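Local coordinates for GTP-binding protein (Pyrococcus horikoshii, PDB 1WXQ), which probably binds GTP and may hydrolyse nucleoside triphosphates, as an Obg-type GTPase whose cellular role is not established, at residues A104-V109 / N310-D315; H48-L53 / N337-V342. One frame throughout, in Å; residues are numbered along the deposited sequence.

Contact 2 closes the larger loop, and contact 1 is nested within it: the order is 48-53, 104-109, 310-315, 337-342. Their centres lie about 26 Å apart and their nearest atoms about 8 Å, without touching. Contact 1 is near the centre of the chain, where helix 305-316 packs on strand 104-110 of the large GTPase sheet. The centre of contact 2 is about 24 Å from that point, and the contact joins the loop after strand 39-47 to a loop of the TGS region. Helix 305-316 runs on into strand 319-325 of the second sheet, whose Y323 and V325 touch contact 2, so the two regions are linked by continuous chain as well as by packing.

Contact 1. Residues A104-V109 / N310-D315; sequences ALIHVV and NRVVFD
No flat group enters the meeting of A104 and I106 with V312; the planar side chains beside it are H107, on the strand, and R311, on the helix. The H107 ring carries V109 CG1 over the centre of one face, 3.8 Å above its plane, while the guanidinium of R311 has D315 CB at its edge, in plane. The setting is the parallel core of the mixed sheet of a P-loop GTPase: strand 104-110 runs between strands 2-7 and 217-222, and helix 305-316 packs on it. L105, H107 and V109 touch helix 127-147 instead.

V312 is the residue of the helix segment that reaches the strand, and its two methyls divide the work. With CG1 anti to the backbone N (chi1 174°), that methyl meets A104 CB at 3.5 Å, and CG2 is turned to I106. The small alanine suits a place where the helix comes close, the CA atoms of A104 and V312 being 7.0 Å apart. I106, farther along the strand, spans with CG1, and CD1 behind it, the distance that its CB does not. The valine also touches V218 on the next strand.

One turn of the helix allows a salt bridge within it, R311 NE to D315 OD2 at 3.2 Å, 30° out of the carboxylate plane. V312 CG2 lies 3.7 Å from I106 CG1 and 4.2 Å from I106 CD1.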
# COMPACT_ATOMS: atom_id res chain seq x y z
N ALA A 104 -2.38 0.69 3.62
CA ALA A 104 -1.11 1.38 3.71
C ALA A 104 -1.35 2.85 3.57
O ALA A 104 -2.39 3.27 3.08
CB ALA A 104 -0.13 0.91 2.63
N LEU A 105 -0.37 3.63 4.00
CA LEU A 105 -0.50 5.06 3.91
C LEU A 105 0.71 5.68 3.23
O LEU A 105 1.84 5.22 3.41
CB LEU A 105 -0.60 5.66 5.30
CG LEU A 105 -1.59 5.15 6.32
CD1 LEU A 105 -1.14 5.62 7.71
CD2 LEU A 105 -2.97 5.63 5.98
N ILE A 106 0.46 6.74 2.47
CA ILE A 106 1.53 7.48 1.84
C ILE A 106 1.56 8.80 2.62
O ILE A 106 0.68 9.65 2.48
CB ILE A 106 1.22 7.79 0.38
CG1 ILE A 106 1.21 6.50 -0.43
CG2 ILE A 106 2.25 8.78 -0.18
CD1 ILE A 106 0.81 6.73 -1.88
N HIS A 107 2.56 8.96 3.48
CA HIS A 107 2.64 10.19 4.25
C HIS A 107 3.48 11.27 3.55
O HIS A 107 4.72 11.19 3.51
CB HIS A 107 3.21 9.92 5.65
CG HIS A 107 3.16 11.13 6.54
ND1 HIS A 107 2.62 12.32 6.14
CD2 HIS A 107 3.58 11.30 7.81
CE1 HIS A 107 2.70 13.20 7.13
NE2 HIS A 107 3.27 12.61 8.15
N VAL A 108 2.80 12.28 3.01
CA VAL A 108 3.42 13.40 2.31
C VAL A 108 3.96 14.45 3.27
O VAL A 108 3.24 14.96 4.12
CB VAL A 108 2.40 14.06 1.39
CG1 VAL A 108 3.06 15.16 0.60
CG2 VAL A 108 1.78 13.02 0.48
N VAL A 109 5.24 14.78 3.12
CA VAL A 109 5.88 15.76 3.99
C VAL A 109 6.61 16.79 3.17
O VAL A 109 6.90 16.58 1.98
CB VAL A 109 6.91 15.09 4.96
CG1 VAL A 109 6.24 13.98 5.79
CG2 VAL A 109 8.09 14.51 4.14
N ASN A 310 4.16 2.56 -6.51
CA ASN A 310 4.67 1.23 -6.82
C ASN A 310 5.32 0.63 -5.56
O ASN A 310 5.22 -0.58 -5.32
CB ASN A 310 5.69 1.27 -7.98
CG ASN A 310 5.05 1.56 -9.36
OD1 ASN A 310 3.82 1.57 -9.52
ND2 ASN A 310 5.90 1.78 -10.36
N ARG A 311 5.99 1.46 -4.76
CA ARG A 311 6.65 0.94 -3.56
C ARG A 311 5.64 0.51 -2.53
O ARG A 311 5.88 -0.43 -1.77
CB ARG A 311 7.62 1.98 -2.95
CG ARG A 311 8.87 2.25 -3.80
CD ARG A 311 9.72 0.97 -4.03
NE ARG A 311 10.41 0.54 -2.81
CZ ARG A 311 11.49 1.13 -2.30
NH1 ARG A 311 12.02 2.18 -2.91
NH2 ARG A 311 12.02 0.68 -1.18
N VAL A 312 4.49 1.18 -2.50
CA VAL A 312 3.44 0.79 -1.55
C VAL A 312 2.85 -0.58 -1.92
O VAL A 312 2.76 -1.48 -1.09
CB VAL A 312 2.28 1.80 -1.51
CG1 VAL A 312 1.18 1.26 -0.61
CG2 VAL A 312 2.75 3.16 -1.01
N VAL A 313 2.46 -0.71 -3.18
CA VAL A 313 1.85 -1.93 -3.72
C VAL A 313 2.74 -3.16 -3.78
O VAL A 313 2.39 -4.22 -3.24
CB VAL A 313 1.30 -1.65 -5.16
CG1 VAL A 313 0.64 -2.90 -5.73
CG2 VAL A 313 0.31 -0.50 -5.12
N PHE A 314 3.88 -3.02 -4.45
CA PHE A 314 4.85 -4.09 -4.65
C PHE A 314 5.81 -4.38 -3.50
O PHE A 314 6.26 -5.51 -3.32
CB PHE A 314 5.68 -3.79 -5.90
CG PHE A 314 4.87 -3.58 -7.14
CD1 PHE A 314 3.87 -4.49 -7.51
CD2 PHE A 314 5.11 -2.48 -7.96
CE1 PHE A 314 3.11 -4.30 -8.68
CE2 PHE A 314 4.37 -2.27 -9.13
CZ PHE A 314 3.36 -3.19 -9.49
N ASP A 315 6.16 -3.36 -2.73
CA ASP A 315 7.10 -3.54 -1.64
C ASP A 315 6.46 -3.62 -0.27
O ASP A 315 6.51 -4.66 0.38
CB ASP A 315 8.11 -2.41 -1.65
CG ASP A 315 9.32 -2.71 -0.82
OD1 ASP A 315 9.16 -3.36 0.23
OD2 ASP A 315 10.43 -2.28 -1.22

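Contact 2. Residues H48-L53 / N337-V342; sequences HPCKEL and NVLPHV
P49 and L339 face each other across two irregular segments, their CA atoms 9.0 Å apart, with an inverse gamma turn centred on C50 and the L339 backbone in the left-handed region (phi 43°, psi 50°). The leucine carries nearly all of its side of the contact. Its CG lies anti to the carbonyl carbon (chi1 -68°), and the extended side chain sends CD1 among three residues of the opposite loop.

That methyl meets the H48 ring at its edge, near the ring plane, 3.8 Å from CE1. C50 SG lies equally near CD1, and P49 CG follows at 4.2 Å, the proline and leucine side chains running antiparallel alongside one another. Leucine suits this place by its length and apolar character, which carry a methyl across to all three residues. The H48 ring meets Y64 edge-to-face, and Y323 and V325 of strand 319-325 also touch L339.

The GTPase and TGS parts are thus joined here by apolar contacts, with no hydrogen bond between the two segments. The chemistry implies an interface whose centre depends on shape and burial, while hydrogen bonds from N58 and Y62, later in the same loop as H48, hold the backbone of V338 and L339.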
# COMPACT_ATOMS: atom_id res chain seq x y z
N HIS A 48 3.73 -5.26 -18.10
CA HIS A 48 2.61 -6.14 -18.42
C HIS A 48 3.21 -7.39 -19.04
O HIS A 48 4.10 -7.30 -19.89
CB HIS A 48 1.65 -5.48 -19.42
CG HIS A 48 0.50 -6.36 -19.81
ND1 HIS A 48 0.67 -7.59 -20.40
CD2 HIS A 48 -0.84 -6.19 -19.67
CE1 HIS A 48 -0.51 -8.15 -20.59
NE2 HIS A 48 -1.44 -7.32 -20.17
N PRO A 49 2.73 -8.57 -18.64
CA PRO A 49 3.22 -9.86 -19.13
C PRO A 49 3.55 -9.85 -20.63
O PRO A 49 4.33 -10.66 -21.13
CB PRO A 49 2.17 -10.93 -18.83
CG PRO A 49 0.94 -10.24 -18.24
CD PRO A 49 1.54 -8.80 -17.84
N CYS A 50 2.90 -8.93 -21.37
CA CYS A 50 3.09 -8.94 -22.81
C CYS A 50 4.38 -8.25 -23.23
O CYS A 50 4.38 -7.24 -23.92
CB CYS A 50 1.87 -8.27 -23.47
SG CYS A 50 0.44 -9.36 -23.49
N LYS A 51 5.50 -8.83 -22.74
CA LYS A 51 6.83 -8.53 -23.27
C LYS A 51 7.65 -9.80 -23.55
O LYS A 51 8.79 -9.93 -23.13
CB LYS A 51 7.54 -7.67 -22.22
CG LYS A 51 8.56 -6.72 -22.84
CD LYS A 51 9.34 -5.95 -21.78
CE LYS A 51 10.43 -6.80 -21.12
NZ LYS A 51 11.25 -5.96 -20.25
N GLU A 52 7.04 -10.77 -24.26
CA GLU A 52 7.76 -12.00 -24.55
C GLU A 52 7.11 -12.77 -25.70
O GLU A 52 7.62 -12.83 -26.81
CB GLU A 52 7.74 -12.86 -23.29
CG GLU A 52 8.46 -14.20 -23.49
CD GLU A 52 8.42 -14.99 -22.20
OE1 GLU A 52 8.96 -16.09 -22.17
OE2 GLU A 52 7.85 -14.49 -21.23
N LEU A 53 5.97 -13.41 -25.39
CA LEU A 53 5.27 -14.17 -26.42
C LEU A 53 3.86 -13.62 -26.66
O LEU A 53 3.23 -13.89 -27.67
CB LEU A 53 5.17 -15.62 -25.96
CG LEU A 53 4.44 -16.51 -26.96
CD1 LEU A 53 4.35 -17.97 -26.50
CD2 LEU A 53 3.00 -16.05 -27.20
N ASN A 337 -11.56 -13.94 -24.58
CA ASN A 337 -10.58 -12.86 -24.59
C ASN A 337 -9.26 -13.33 -23.97
O ASN A 337 -9.22 -14.24 -23.15
CB ASN A 337 -11.14 -11.68 -23.80
CG ASN A 337 -12.49 -11.32 -24.35
OD1 ASN A 337 -13.50 -11.96 -24.06
ND2 ASN A 337 -12.52 -10.20 -25.10
N VAL A 338 -8.15 -12.70 -24.41
CA VAL A 338 -6.84 -13.13 -23.91
C VAL A 338 -6.35 -12.24 -22.76
O VAL A 338 -6.46 -11.02 -22.79
CB VAL A 338 -5.85 -13.07 -25.07
CG1 VAL A 338 -5.98 -11.73 -25.78
CG2 VAL A 338 -4.44 -13.23 -24.55
N LEU A 339 -5.80 -12.90 -21.73
CA LEU A 339 -5.32 -12.24 -20.51
C LEU A 339 -6.28 -11.17 -20.01
O LEU A 339 -5.87 -10.05 -19.72
CB LEU A 339 -3.94 -11.61 -20.74
CG LEU A 339 -2.78 -12.58 -20.96
CD1 LEU A 339 -1.51 -11.80 -21.25
CD2 LEU A 339 -2.59 -13.45 -19.73
N PRO A 340 -7.58 -11.52 -19.87
CA PRO A 340 -8.66 -10.63 -19.41
C PRO A 340 -8.49 -9.94 -18.06
O PRO A 340 -8.74 -8.74 -17.95
CB PRO A 340 -9.89 -11.55 -19.43
CG PRO A 340 -9.56 -12.52 -20.52
CD PRO A 340 -8.12 -12.85 -20.21
N HIS A 341 -8.11 -10.69 -17.03
CA HIS A 341 -7.96 -10.08 -15.71
C HIS A 341 -6.61 -10.24 -15.04
O HIS A 341 -5.85 -11.16 -15.34
CB HIS A 341 -9.03 -10.59 -14.76
CG HIS A 341 -10.42 -10.50 -15.31
ND1 HIS A 341 -10.92 -11.43 -16.19
CD2 HIS A 341 -11.40 -9.60 -15.10
CE1 HIS A 341 -12.16 -11.10 -16.51
NE2 HIS A 341 -12.47 -9.99 -15.86
N VAL A 342 -6.33 -9.33 -14.11
CA VAL A 342 -5.10 -9.34 -13.35
C VAL A 342 -5.44 -9.16 -11.89
O VAL A 342 -6.29 -8.34 -11.54
CB VAL A 342 -4.17 -8.17 -13.75
CG1 VAL A 342 -4.90 -6.84 -13.60
CG2 VAL A 342 -2.93 -8.18 -12.88